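Local coordinates for protein transcriptional regulator (PDB 2O0Y) that probably binds DNA as an IclR-family transcriptional regulator, through an N-terminal helix-turn-helix domain joined to a C-terminal regulatory domain, at the interface of chains A and B. Sequence-based numbering; all coordinates share one arbitrary frame. Chains: chain A/B, Transcriptional regulator.

The three contacts lie close together on the interface of chains A and B. The C-alpha centres of contacts 1 and 3 are about 10 Å apart, and contact 2 is about 14 Å from each of them. Contacts 2 and 3 share helix 80-93 of chain A: A:Leu83 and A:Val86 serve contact 3, A:Thr92 and A:Trp93 contact 2. Contacts 1 and 3 share the 3-10 helix 80-85 of chain B and the chain A segment 142-145. Contact 1 is charged, contact 2 mixed and contact 3 mainly apolar. The interface is not an exact two-fold, yet pairing through this region fits the dimers usual in IclR regulators.

Contact 1: the interface of chains A and B. Residues chain A 26, 30, 144-145; chain B 65, 81, 84.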
# COMPACT_ATOMS: atom_id res chain seq x y z
N ILE A 26 17.00 1.72 -11.53
CA ILE A 26 16.11 2.37 -10.55
C ILE A 26 15.65 3.74 -11.09
O ILE A 26 14.48 4.04 -11.04
CB ILE A 26 16.77 2.50 -9.20
CG1 ILE A 26 17.06 1.11 -8.66
CG2 ILE A 26 15.82 3.19 -8.20
CD1 ILE A 26 18.11 1.11 -7.60
N GLU A 30 11.74 4.74 -11.74
CA GLU A 30 11.15 5.88 -11.05
C GLU A 30 10.37 6.78 -11.99
O GLU A 30 9.61 7.63 -11.56
CB GLU A 30 12.21 6.67 -10.27
CG GLU A 30 12.70 5.96 -8.99
CD GLU A 30 13.77 6.75 -8.30
OE1 GLU A 30 14.16 7.78 -8.85
OE2 GLU A 30 14.24 6.34 -7.23
N VAL A 144 9.13 8.17 -1.45
CA VAL A 144 10.13 9.08 -2.15
C VAL A 144 11.01 9.73 -1.08
O VAL A 144 10.50 10.29 -0.14
CB VAL A 144 9.38 10.14 -2.99
CG1 VAL A 144 10.36 11.23 -3.61
CG2 VAL A 144 8.54 9.38 -4.08
N PRO A 145 12.34 9.69 -1.25
CA PRO A 145 13.22 10.27 -0.23
C PRO A 145 13.24 11.79 -0.26
O PRO A 145 13.38 12.37 -1.35
CB PRO A 145 14.61 9.76 -0.63
CG PRO A 145 14.53 9.50 -2.10
CD PRO A 145 13.11 9.06 -2.37
N ARG B 65 19.77 3.21 -1.85
CA ARG B 65 18.66 3.71 -2.63
C ARG B 65 17.27 3.37 -2.03
O ARG B 65 16.25 3.64 -2.66
CB ARG B 65 18.74 3.12 -4.04
CG ARG B 65 17.99 3.92 -5.07
CD ARG B 65 18.73 5.29 -5.41
NE ARG B 65 17.84 5.99 -6.32
CZ ARG B 65 17.99 6.06 -7.63
NH1 ARG B 65 19.06 5.51 -8.23
NH2 ARG B 65 17.07 6.70 -8.34
N GLU B 81 11.61 2.56 -0.82
CA GLU B 81 11.57 2.91 -2.25
C GLU B 81 10.45 2.23 -2.95
O GLU B 81 9.78 2.79 -3.81
CB GLU B 81 12.89 2.56 -2.93
CG GLU B 81 12.93 2.67 -4.48
CD GLU B 81 13.18 4.04 -5.03
OE1 GLU B 81 13.12 5.00 -4.26
OE2 GLU B 81 13.37 4.18 -6.28
N ARG B 84 6.89 3.56 -3.54
CA ARG B 84 6.55 4.67 -4.43
C ARG B 84 5.75 4.23 -5.62
O ARG B 84 5.21 5.10 -6.34
CB ARG B 84 7.79 5.45 -4.87
CG ARG B 84 8.63 4.74 -5.89
CD ARG B 84 10.06 5.38 -5.87
NE ARG B 84 10.04 6.68 -6.54
CZ ARG B 84 10.89 7.68 -6.32
NH1 ARG B 84 11.84 7.59 -5.43
NH2 ARG B 84 10.76 8.80 -7.00
O HOH W 1 8.40 7.44 -9.12
O HOH W 2 15.75 6.43 -4.41
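A:Glu30 meets B:Arg65 and B:Arg84 in a charged cluster at the interface of the two chains, probably the dimer interface, of this IclR-family regulator. A:Glu30 follows helix 20-29 of the helix-turn-helix domain. Its carboxylate has salt bridges to both arginines. B:Arg65 NH2 lies 3.1 Å from A:Glu30 OE2, but that hydrogen bond is weak. A:Glu30 OE1 lies in the plane of the B:Arg65 guanidinium, at its edge, 3.1 Å from B:Arg65 NH2, and can accept a hydrogen bond from it. The two flat groups stand 82° apart. B:Arg84 instead stacks on the carboxylate, with planes 16° apart. Its NH1 is 3.3 Å from A:Glu30 OE2. The methyl A:Val144 CG2 covers the opposite face, 3.7 Å from B:Arg84 CZ. A:Ile26 CG2 sits over the centre of the B:Arg65 guanidinium, 3.6 Å from CZ.

Behind this pairing, B:Glu81, which also borders A:Ile26, accepts through OE1 a hydrogen bond from B:Arg84 NH1 at 3.1 Å, which steadies that guanidinium. The bend of B:Arg84 (chi3 -76°) turns its end across A:Glu30. The approach of A:Glu30 OE2 to B:Glu81 OE2 is very short and doubtful as modelled. Water 2 links B:Arg65 NE, A:Glu30 OE2 and B:Glu81 OE1. Water 1 bridges B:Arg84 NE to A:Glu30 O.

Contact 2: the interface of chains A and B. Residues chain A 92-93, 258; chain B 69, 71, 77-79.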
# COMPACT_ATOMS: atom_id res chain seq x y z
N THR A 92 4.99 -5.31 3.92
CA THR A 92 6.09 -5.14 4.85
C THR A 92 5.97 -3.83 5.68
O THR A 92 6.30 -3.81 6.86
CB THR A 92 7.42 -5.19 4.10
OG1 THR A 92 7.61 -6.49 3.49
CG2 THR A 92 8.60 -4.91 5.03
N TRP A 93 5.58 -2.75 5.03
CA TRP A 93 5.61 -1.42 5.63
C TRP A 93 4.27 -0.99 6.23
O TRP A 93 4.21 -0.03 7.00
CB TRP A 93 6.10 -0.41 4.59
CG TRP A 93 7.58 -0.63 4.37
CD1 TRP A 93 8.17 -1.30 3.35
CD2 TRP A 93 8.61 -0.25 5.28
NE1 TRP A 93 9.55 -1.39 3.57
CE2 TRP A 93 9.83 -0.72 4.75
CE3 TRP A 93 8.61 0.42 6.52
CZ2 TRP A 93 11.06 -0.51 5.40
CZ3 TRP A 93 9.83 0.64 7.17
CH2 TRP A 93 11.04 0.20 6.59
N GLY A 258 7.31 -3.76 12.59
CA GLY A 258 8.29 -3.79 11.48
C GLY A 258 9.30 -2.65 11.42
O GLY A 258 9.91 -2.40 10.38
N THR B 69 16.04 -2.51 2.99
CA THR B 69 16.34 -1.91 4.30
C THR B 69 16.98 -2.92 5.21
O THR B 69 16.50 -4.05 5.26
CB THR B 69 15.03 -1.55 4.97
OG1 THR B 69 14.45 -0.56 4.17
CG2 THR B 69 15.23 -0.97 6.31
N ARG B 71 17.64 -4.55 8.64
CA ARG B 71 16.92 -4.56 9.92
C ARG B 71 17.82 -4.94 11.11
O ARG B 71 18.92 -5.46 10.94
CB ARG B 71 15.76 -5.52 9.87
CG ARG B 71 14.79 -5.26 8.72
CD ARG B 71 14.09 -6.52 8.38
NE ARG B 71 13.55 -7.18 9.56
CZ ARG B 71 12.28 -7.09 9.97
NH1 ARG B 71 11.40 -6.34 9.30
NH2 ARG B 71 11.91 -7.75 11.06
N SER B 77 14.69 -6.32 4.52
CA SER B 77 13.39 -6.42 3.86
C SER B 77 13.47 -5.58 2.60
O SER B 77 14.47 -4.86 2.40
CB SER B 77 12.26 -5.84 4.73
OG SER B 77 12.50 -4.48 4.94
N LEU B 78 12.39 -5.57 1.82
CA LEU B 78 12.26 -4.63 0.70
C LEU B 78 12.13 -3.29 1.40
O LEU B 78 11.50 -3.21 2.47
CB LEU B 78 10.99 -4.95 -0.12
CG LEU B 78 11.02 -6.28 -0.92
CD1 LEU B 78 9.81 -6.34 -1.86
CD2 LEU B 78 12.29 -6.32 -1.80
N GLY B 79 12.67 -2.25 0.80
CA GLY B 79 12.72 -0.96 1.52
C GLY B 79 11.71 0.04 0.98
O GLY B 79 10.95 -0.26 0.07
O HOH W 3 9.91 -7.28 2.37
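A:Trp93 reaches the backbone of B:Leu78 with its indole N-H. It buries the most surface of this patch, followed by A:Thr92; both close helix 80-93 of chain A. The hydrogen bond from A:Trp93 NE1 to the carbonyl B:Leu78 O is 2.9 Å long and fairly straight, 156° at the hydrogen. The oxygen lies slightly out of the ring plane. The donor is tilted 29° from the carbonyl plane. B:Ser77 OG also donates to B:Leu78 O, at 2.9 Å, and comes from above the opposite face of that plane. Two donors thus grip this carbonyl at the end of strand 75-78. With chi1 62°, B:Ser77 OG lies between its own backbone N and carbonyl carbon, close enough to bond to the next residue. Farther along the indole, A:Trp93 CZ2 touches the hydroxyl B:Thr69 OG1 at 3.6 Å.

A:Thr92 uses both branches. Its methyl CG2 packs on B:Ser77 CB at 3.8 Å. The same methyl lies over one face of the neighbouring A:Trp93 ring, toward the rim, and may help to support it. Its hydroxyl OG1 holds water 3 at 2.7 Å, and this water bonds to the backbone B:Leu78 N at 3.1 Å. The site ties the end of one chain's helix 80-93 to a short strand in the other chain, and so probably helps to position the two subunits in the dimer.

Contact 3: the interface of chains A and B. Residues chain A 78, 83, 86, 142; chain B 82-83, 85-86, 89.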
# COMPACT_ATOMS: atom_id res chain seq x y z
N LEU A 78 4.90 -1.33 -15.74
CA LEU A 78 5.54 -2.22 -14.73
C LEU A 78 5.04 -3.63 -14.97
O LEU A 78 3.83 -3.80 -15.23
CB LEU A 78 5.14 -1.79 -13.30
CG LEU A 78 5.69 -0.39 -12.83
CD1 LEU A 78 5.45 -0.25 -11.30
CD2 LEU A 78 7.19 -0.27 -13.15
N LEU A 83 5.38 -5.63 -9.84
CA LEU A 83 4.17 -5.45 -9.04
C LEU A 83 4.10 -6.36 -7.84
O LEU A 83 3.55 -5.99 -6.78
CB LEU A 83 2.92 -5.57 -9.89
CG LEU A 83 2.81 -4.54 -11.03
CD1 LEU A 83 1.81 -5.05 -12.04
CD2 LEU A 83 2.40 -3.16 -10.54
N VAL A 86 6.25 -4.76 -5.27
CA VAL A 86 5.59 -3.53 -4.73
C VAL A 86 4.53 -3.92 -3.69
O VAL A 86 4.42 -3.34 -2.62
CB VAL A 86 4.94 -2.73 -5.89
CG1 VAL A 86 4.04 -1.59 -5.35
CG2 VAL A 86 6.09 -2.14 -6.79
N LEU A 142 4.34 8.73 -1.14
CA LEU A 142 4.82 7.58 -0.37
C LEU A 142 6.11 7.08 -0.98
O LEU A 142 6.21 7.00 -2.20
CB LEU A 142 3.75 6.48 -0.46
CG LEU A 142 3.84 5.23 0.40
CD1 LEU A 142 3.51 5.55 1.76
CD2 LEU A 142 2.82 4.19 -0.07
N MSE B 82 10.25 0.95 -2.61
CA MSE B 82 9.32 0.17 -3.41
C MSE B 82 7.89 0.68 -3.25
O MSE B 82 7.02 0.39 -4.05
CB MSE B 82 9.40 -1.34 -3.01
CG MSE B 82 10.80 -1.95 -2.98
SE MSE B 82 11.55 -1.78 -4.82
CE MSE B 82 10.03 -2.52 -5.66
N LEU B 83 7.63 1.39 -2.17
CA LEU B 83 6.29 1.92 -1.85
C LEU B 83 5.92 3.02 -2.82
O LEU B 83 4.75 3.42 -2.91
CB LEU B 83 6.28 2.49 -0.41
CG LEU B 83 6.54 1.50 0.73
CD1 LEU B 83 6.49 2.27 2.07
CD2 LEU B 83 5.41 0.37 0.72
N TRP B 85 5.63 2.90 -5.85
CA TRP B 85 4.77 2.40 -6.95
C TRP B 85 3.42 1.84 -6.49
O TRP B 85 2.63 1.37 -7.30
CB TRP B 85 5.53 1.39 -7.88
CG TRP B 85 6.74 2.01 -8.55
CD1 TRP B 85 6.72 2.89 -9.61
CD2 TRP B 85 8.12 1.89 -8.15
NE1 TRP B 85 8.01 3.32 -9.89
CE2 TRP B 85 8.88 2.71 -9.01
CE3 TRP B 85 8.77 1.22 -7.11
CZ2 TRP B 85 10.28 2.81 -8.90
CZ3 TRP B 85 10.14 1.27 -7.02
CH2 TRP B 85 10.90 2.06 -7.92
N VAL B 86 3.16 1.91 -5.18
CA VAL B 86 1.92 1.43 -4.60
C VAL B 86 0.70 2.09 -5.19
O VAL B 86 -0.24 1.37 -5.57
CB VAL B 86 1.91 1.56 -3.05
CG1 VAL B 86 0.49 1.39 -2.46
CG2 VAL B 86 2.85 0.53 -2.47
N ALA B 89 0.26 0.96 -8.85
CA ALA B 89 -0.20 -0.44 -8.91
C ALA B 89 -1.72 -0.56 -8.63
O ALA B 89 -2.48 -1.30 -9.34
CB ALA B 89 0.57 -1.27 -7.91
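A:Val86 packs against the backbone junction from B:Trp85 to B:Val86, in a mainly apolar part of the interface between the two copies of this IclR-family protein. The residue belongs to helix 80-93 of chain A. It meets the place where the 3-10 helix 80-85 of chain B gives way to helix 86-92.

Several contacts set a methyl against main chain. A:Val86 CG1 lies 3.6 Å from the backbone B:Val86 N. It is placed anti to its own backbone N (chi1 170°) and points at the backbone junction. The other methyl, A:Val86 CG2, is 3.8 Å from the carbonyl B:Met82 O. At the far side, A:Leu142 CD2 comes within 3.5 Å of the carbonyl B:Leu83 O.

The remaining contacts join side chain to side chain. A:Val86 CG2 also touches B:Trp85 CB at 3.7 Å, and A:Val86 CG1 meets the methyl B:Val86 CG2. A:Leu78 crosses B:Trp85 at about a right angle. Its methyl CD1 reaches the near part of the indole, 3.8 Å from B:Trp85 CG. A:Leu83 offers its CD2 methyl to B:Ala89 CB at 3.7 Å. The small alanine side chain probably lets helix 80-93 of chain A and helix 86-92 of chain B come close here. A:Leu142 lies aslant to B:Leu83, with A:Leu142 CG 3.8 Å from B:Leu83 CB. The selenomethionine B:Met82 bends at chi2 and chi3, and its CE methyl lies loosely beside A:Val86 CG2.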